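Local coordinates for protein putative phosphosugar isomerase (Clostridium difficile, PDB 3G68) that is probably a phosphosugar isomerase of the SIS family, though its own substrate and reaction are not established, at residues E203-S208 with T259-D264; I211-H216 with L228-T233. One frame throughout, in Å; residues are numbered along the deposited sequence. Where two conformers were deposited one is given.

Contact 1. Residues E203-S208 with T259-D264; sequences EKLVNS and TIFILD
Ser208 OG has two partners, Leu205 O and a water that links it to Thr259 OG1. It donates a 2.6 Å hydrogen bond to Leu205 O and takes a proton from the water 2.9 Å away. The same water donates to Lys204 O and lies 2.7 Å from Thr259 OG1, so it closes the gap between two hydroxyls too far apart, OG to OG1 being 4.4 Å, to bond directly. Leu205 O, for its part, has two donors from one residue: Ser208 OG and Ser208 N, the latter at 3.2 Å, reach it from the same face of the carbonyl plane. The hydroxyl stands 26° out of that plane. Two carbonyls at the end of helix 202-206 are thereby used by the serine and the water just where the chain turns toward strand 210-215.

Strand 258-264 is the middle strand of a five-stranded parallel sheet in this double-SIS protein, and the short helix 202-206 lies beside its beginning. Thr259 points its CB at the helix, and Phe261, two residues on, brings the end of its ring close to it, while Ile262 packs on helix 271-279. The apolar half of the contact is a single touch: Leu205 CD2 meets Phe261 CZ at 3.7 Å, arriving at the rim of the ring near its plane. With CG anti to the carbonyl carbon (chi1 -70°), the phenyl group swings beside its own backbone N and directs CZ at the leucine. The ring also meets that of Phe286 on the next strand, and Leu205 rests on Ile325 as well. Arg329 NH1 hydrogen-bonds to Val206 O and Ser208 O.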
loop_
_atom_site.group_PDB
_atom_site.type_symbol
_atom_site.label_atom_id
_atom_site.label_comp_id
_atom_site.label_asym_id
_atom_site.label_seq_id
_atom_site.Cartn_x
_atom_site.Cartn_y
_atom_site.Cartn_z
ATOM N N GLU B 203 -38.682 -34.335 18.473
ATOM C CA GLU B 203 -39.688 -35.145 19.183
ATOM C C GLU B 203 -41.051 -35.112 18.467
ATOM O O GLU B 203 -41.597 -36.169 18.144
ATOM C CB GLU B 203 -39.840 -34.698 20.634
ATOM C CG GLU B 203 -40.945 -35.466 21.444
ATOM C CD GLU B 203 -41.060 -35.066 22.885
ATOM O OE1 GLU B 203 -40.444 -34.047 23.256
ATOM O OE2 GLU B 203 -41.792 -35.752 23.669
ATOM N N LYS B 204 -41.602 -33.920 18.250
ATOM C CA LYS B 204 -42.885 -33.815 17.525
ATOM C C LYS B 204 -42.801 -34.434 16.127
ATOM O O LYS B 204 -43.750 -35.105 15.683
ATOM C CB LYS B 204 -43.378 -32.370 17.439
ATOM C CG LYS B 204 -43.923 -31.811 18.744
ATOM C CD LYS B 204 -44.562 -30.461 18.514
ATOM C CE LYS B 204 -45.359 -30.013 19.750
ATOM N NZ LYS B 204 -44.436 -29.815 20.857
ATOM N N LEU B 205 -41.692 -34.229 15.400
ATOM C CA LEU B 205 -41.590 -34.792 14.053
ATOM C C LEU B 205 -41.564 -36.330 14.032
ATOM O O LEU B 205 -42.219 -36.937 13.195
ATOM C CB LEU B 205 -40.406 -34.209 13.269
ATOM C CG LEU B 205 -40.478 -32.693 13.031
ATOM C CD1 LEU B 205 -39.173 -32.148 12.443
ATOM C CD2 LEU B 205 -41.652 -32.281 12.149
ATOM N N VAL B 206 -40.797 -36.941 14.940
ATOM C CA VAL B 206 -40.723 -38.404 15.096
ATOM C C VAL B 206 -42.091 -38.974 15.439
ATOM O O VAL B 206 -42.429 -40.052 14.972
ATOM C CB VAL B 206 -39.623 -38.824 16.149
ATOM C CG1 VAL B 206 -39.741 -40.269 16.621
ATOM C CG2 VAL B 206 -38.237 -38.559 15.590
ATOM N N ASN B 207 -42.880 -38.246 16.224
ATOM C CA ASN B 207 -44.212 -38.697 16.632
ATOM C C ASN B 207 -45.341 -38.452 15.630
ATOM O O ASN B 207 -46.476 -38.799 15.940
ATOM C CB ASN B 207 -44.625 -38.012 17.947
ATOM C CG ASN B 207 -43.834 -38.501 19.128
ATOM O OD1 ASN B 207 -43.272 -39.592 19.089
ATOM N ND2 ASN B 207 -43.807 -37.701 20.215
ATOM N N SER B 208 -45.038 -37.866 14.479
ATOM C CA SER B 208 -46.035 -37.546 13.429
ATOM C C SER B 208 -46.958 -38.737 13.154
ATOM O O SER B 208 -46.502 -39.854 12.959
ATOM C CB SER B 208 -45.384 -37.133 12.110
ATOM O OG SER B 208 -44.493 -36.042 12.217
ATOM N N THR B 259 -50.715 -32.915 12.392
ATOM C CA THR B 259 -49.526 -32.112 12.146
ATOM C C THR B 259 -49.803 -31.287 10.898
ATOM O O THR B 259 -50.273 -31.831 9.864
ATOM C CB THR B 259 -48.295 -32.965 11.962
ATOM O OG1 THR B 259 -48.036 -33.695 13.176
ATOM C CG2 THR B 259 -47.066 -32.073 11.625
ATOM N N ILE B 260 -49.470 -29.998 10.970
ATOM C CA ILE B 260 -49.668 -29.069 9.836
ATOM C C ILE B 260 -48.427 -28.229 9.606
ATOM O O ILE B 260 -47.855 -27.655 10.540
ATOM C CB ILE B 260 -50.871 -28.074 9.969
ATOM C CG1 ILE B 260 -52.155 -28.781 10.382
ATOM C CG2 ILE B 260 -51.116 -27.354 8.633
ATOM C CD1 ILE B 260 -52.222 -29.059 11.822
ATOM N N PHE B 261 -47.997 -28.201 8.335
ATOM C CA PHE B 261 -46.876 -27.387 7.872
ATOM C C PHE B 261 -47.499 -26.291 7.022
ATOM O O PHE B 261 -48.270 -26.603 6.091
ATOM C CB PHE B 261 -45.885 -28.171 7.034
ATOM C CG PHE B 261 -45.126 -29.155 7.816
ATOM C CD1 PHE B 261 -44.041 -28.741 8.586
ATOM C CD2 PHE B 261 -45.500 -30.483 7.844
ATOM C CE1 PHE B 261 -43.329 -29.628 9.351
ATOM C CE2 PHE B 261 -44.767 -31.411 8.607
ATOM C CZ PHE B 261 -43.679 -30.980 9.359
ATOM N N ILE B 262 -47.218 -25.036 7.374
ATOM C CA ILE B 262 -47.691 -23.879 6.605
ATOM C C ILE B 262 -46.485 -23.259 5.885
ATOM O O ILE B 262 -45.526 -22.816 6.517
ATOM C CB ILE B 262 -48.439 -22.848 7.479
ATOM C CG1 ILE B 262 -49.679 -23.538 8.116
ATOM C CG2 ILE B 262 -48.891 -21.651 6.618
ATOM C CD1 ILE B 262 -50.649 -22.626 8.891
ATOM N N LEU B 263 -46.543 -23.276 4.558
ATOM C CA LEU B 263 -45.508 -22.702 3.694
ATOM C C LEU B 263 -46.011 -21.288 3.405
ATOM O O LEU B 263 -46.889 -21.095 2.574
ATOM C CB LEU B 263 -45.381 -23.542 2.425
ATOM C CG LEU B 263 -45.054 -25.031 2.626
ATOM C CD1 LEU B 263 -44.883 -25.719 1.234
ATOM C CD2 LEU B 263 -43.803 -25.173 3.461
ATOM N N ASP B 264 -45.494 -20.328 4.160
ATOM C CA ASP B 264 -45.966 -18.946 4.138
ATOM C C ASP B 264 -45.114 -18.068 3.209
ATOM O O ASP B 264 -44.014 -17.629 3.562
ATOM C CB ASP B 264 -46.013 -18.391 5.567
ATOM C CG ASP B 264 -46.432 -16.919 5.619
ATOM O OD1 ASP B 264 -47.038 -16.416 4.646
ATOM O OD2 ASP B 264 -46.138 -16.269 6.639
HETATM O O HOH W 1 -45.442 -33.859 13.873
#

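Contact 2. Residues I211-H216 with L228-T233; sequences IRIIGH and LKLLET
Leu230 leans from helix 220-234 onto Ile211 and Ile213 of strand 210-215, within the beta-alpha-beta unit that strand 238-242 completes; these two strands are parallel neighbours in the sheet. The CB of Leu230 is directed at the strand but stops short of it. CG follows, anti to the carbonyl carbon (chi1 -79°), which brings CD1 to the strand. CD1 does nearly all the touching: it lies 3.9 Å from Ile213 CD1 and 4.1 Å from Ile211 CD1, so one methyl is shared by the tips of two isoleucines on the same side of the strand. The second methyl, CD2, stays farther off, 4.5 Å from Ile211 CD1. The leucine crosses Ile211 at about a right angle and passes Ile213 at a slant.

Each isoleucine holds its CG1 branch beside its backbone N, and the two CD1 ends extend toward the helix. Ile213 also rests on Thr223, Ala226 and Ala227 of that helix, while Ile318 and Cys322 of helix 316-324 pack on Leu230. On the helix, Lys229 takes no part in the packing: its NZ makes a salt bridge to Glu225 OE2 and bonds to Thr44 OG1 and Lys143 O. Its carbonyl is taken one turn later by a hydroxyl, Thr233 OG1 donating to Lys229 O at 2.8 Å from 25° out of the carbonyl plane, beside a weak bond from Thr233 N. Across the contact, the gamma methyl of Ile211 adds the last touch, CG2 standing 4.2 Å from Leu230 CD1.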
loop_
_atom_site.group_PDB
_atom_site.type_symbol
_atom_site.label_atom_id
_atom_site.label_comp_id
_atom_site.label_asym_id
_atom_site.label_seq_id
_atom_site.Cartn_x
_atom_site.Cartn_y
_atom_site.Cartn_z
ATOM N N ILE B 211 -50.194 -35.787 8.523
ATOM C CA ILE B 211 -49.739 -34.451 8.177
ATOM C C ILE B 211 -50.537 -33.822 7.043
ATOM O O ILE B 211 -50.966 -34.498 6.116
ATOM C CB ILE B 211 -48.250 -34.507 7.710
ATOM C CG1 ILE B 211 -47.334 -35.106 8.787
ATOM C CG2 ILE B 211 -47.740 -33.096 7.323
ATOM C CD1 ILE B 211 -45.930 -35.484 8.301
ATOM N N ARG B 212 -50.708 -32.510 7.111
ATOM C CA ARG B 212 -51.274 -31.735 6.030
ATOM C C ARG B 212 -50.336 -30.541 5.799
ATOM O O ARG B 212 -49.764 -30.028 6.742
ATOM C CB ARG B 212 -52.709 -31.280 6.343
ATOM C CG ARG B 212 -53.665 -32.440 6.336
ATOM C CD ARG B 212 -55.089 -31.943 6.453
ATOM N NE ARG B 212 -56.017 -33.059 6.476
ATOM C CZ ARG B 212 -56.349 -33.731 7.559
ATOM N NH1 ARG B 212 -55.878 -33.396 8.765
ATOM N NH2 ARG B 212 -57.193 -34.753 7.451
ATOM N N ILE B 213 -50.098 -30.182 4.551
ATOM C CA ILE B 213 -49.255 -29.025 4.205
ATOM C C ILE B 213 -50.206 -28.017 3.558
ATOM O O ILE B 213 -51.025 -28.397 2.713
ATOM C CB ILE B 213 -48.121 -29.372 3.218
ATOM C CG1 ILE B 213 -47.273 -30.513 3.763
ATOM C CG2 ILE B 213 -47.237 -28.127 2.948
ATOM C CD1 ILE B 213 -46.211 -31.009 2.752
ATOM N N ILE B 214 -50.125 -26.754 3.984
ATOM C CA ILE B 214 -50.941 -25.683 3.408
ATOM C C ILE B 214 -49.973 -24.696 2.756
ATOM O O ILE B 214 -49.070 -24.172 3.441
ATOM C CB ILE B 214 -51.786 -24.955 4.466
ATOM C CG1 ILE B 214 -52.600 -25.952 5.294
ATOM C CG2 ILE B 214 -52.673 -23.889 3.811
ATOM C CD1 ILE B 214 -53.400 -25.311 6.380
ATOM N N GLY B 215 -50.123 -24.493 1.442
ATOM C CA GLY B 215 -49.259 -23.592 0.663
ATOM C C GLY B 215 -50.028 -22.500 -0.070
ATOM O O GLY B 215 -51.254 -22.533 -0.157
ATOM N N HIS B 216 -49.286 -21.522 -0.584
ATOM C CA HIS B 216 -49.840 -20.491 -1.445
ATOM C C HIS B 216 -49.932 -21.058 -2.877
ATOM O O HIS B 216 -49.153 -21.942 -3.234
ATOM C CB HIS B 216 -48.937 -19.243 -1.434
ATOM C CG HIS B 216 -49.497 -18.085 -2.208
ATOM N ND1 HIS B 216 -49.252 -17.908 -3.547
ATOM C CD2 HIS B 216 -50.309 -17.068 -1.837
ATOM C CE1 HIS B 216 -49.866 -16.817 -3.967
ATOM N NE2 HIS B 216 -50.516 -16.288 -2.949
ATOM N N LEU B 228 -46.343 -35.661 -1.165
ATOM C CA LEU B 228 -46.060 -37.026 -1.681
ATOM C C LEU B 228 -44.759 -37.586 -1.092
ATOM O O LEU B 228 -44.718 -38.748 -0.712
ATOM C CB LEU B 228 -45.966 -37.051 -3.217
ATOM C CG LEU B 228 -45.586 -38.353 -3.919
ATOM C CD1 LEU B 228 -46.596 -39.501 -3.568
ATOM C CD2 LEU B 228 -45.438 -38.158 -5.476
ATOM N N LYS B 229 -43.706 -36.774 -1.007
ATOM C CA LYS B 229 -42.416 -37.296 -0.492
ATOM C C LYS B 229 -42.498 -37.645 0.993
ATOM O O LYS B 229 -41.947 -38.659 1.418
ATOM C CB LYS B 229 -41.246 -36.359 -0.805
ATOM C CG LYS B 229 -40.893 -36.336 -2.307
ATOM C CD LYS B 229 -40.260 -37.653 -2.762
ATOM C CE LYS B 229 -40.590 -38.028 -4.200
ATOM N NZ LYS B 229 -39.951 -37.180 -5.182
ATOM N N LEU B 230 -43.226 -36.844 1.761
ATOM C CA LEU B 230 -43.465 -37.186 3.183
ATOM C C LEU B 230 -44.276 -38.495 3.257
ATOM O O LEU B 230 -43.997 -39.357 4.089
ATOM C CB LEU B 230 -44.222 -36.076 3.913
ATOM C CG LEU B 230 -43.462 -34.820 4.386
ATOM C CD1 LEU B 230 -44.436 -33.736 4.871
ATOM C CD2 LEU B 230 -42.469 -35.185 5.478
ATOM N N LEU B 231 -45.313 -38.617 2.438
ATOM C CA LEU B 231 -46.125 -39.838 2.427
ATOM C C LEU B 231 -45.264 -41.061 2.164
ATOM O O LEU B 231 -45.370 -42.072 2.863
ATOM C CB LEU B 231 -47.219 -39.786 1.353
ATOM C CG LEU B 231 -48.192 -40.981 1.240
ATOM C CD1 LEU B 231 -49.519 -40.501 0.604
ATOM C CD2 LEU B 231 -47.604 -42.191 0.460
ATOM N N GLU B 232 -44.421 -40.966 1.151
ATOM C CA GLU B 232 -43.572 -42.106 0.747
ATOM C C GLU B 232 -42.536 -42.500 1.791
ATOM O O GLU B 232 -42.163 -43.662 1.872
ATOM C CB GLU B 232 -42.865 -41.771 -0.560
ATOM C CG GLU B 232 -43.803 -41.663 -1.764
ATOM C CD GLU B 232 -43.111 -41.167 -3.053
ATOM O OE1 GLU B 232 -42.017 -40.561 -3.000
ATOM O OE2 GLU B 232 -43.703 -41.373 -4.129
ATOM N N THR B 233 -42.102 -41.550 2.614
ATOM C CA THR B 233 -41.010 -41.794 3.571
ATOM C C THR B 233 -41.469 -41.932 5.021
ATOM O O THR B 233 -40.947 -42.764 5.773
ATOM C CB THR B 233 -39.944 -40.685 3.437
ATOM O OG1 THR B 233 -40.521 -39.385 3.678
ATOM C CG2 THR B 233 -39.329 -40.718 2.036
#

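In the fold
Both contacts are buried and rest on the same parallel sheet, whose strands 258-264 and 210-215 lie side by side. The centre of contact 1 is about 20 Å from the centre of the chain; the centre of contact 2, at about 12 Å, lies nearer to it. Their chemistry differs: contact 1 combines a water-bridged polar cluster with one apolar touch, whereas contact 2 is entirely aliphatic across its segments. The two meet directly, with Phe261 CD2 packing 3.5 Å from Ile211 CG2 and with probable backbone bonds between the strands, Phe261 O to Ile214 N among them. Both segments of contact 2 fall within the 50 residues that separate those of contact 1.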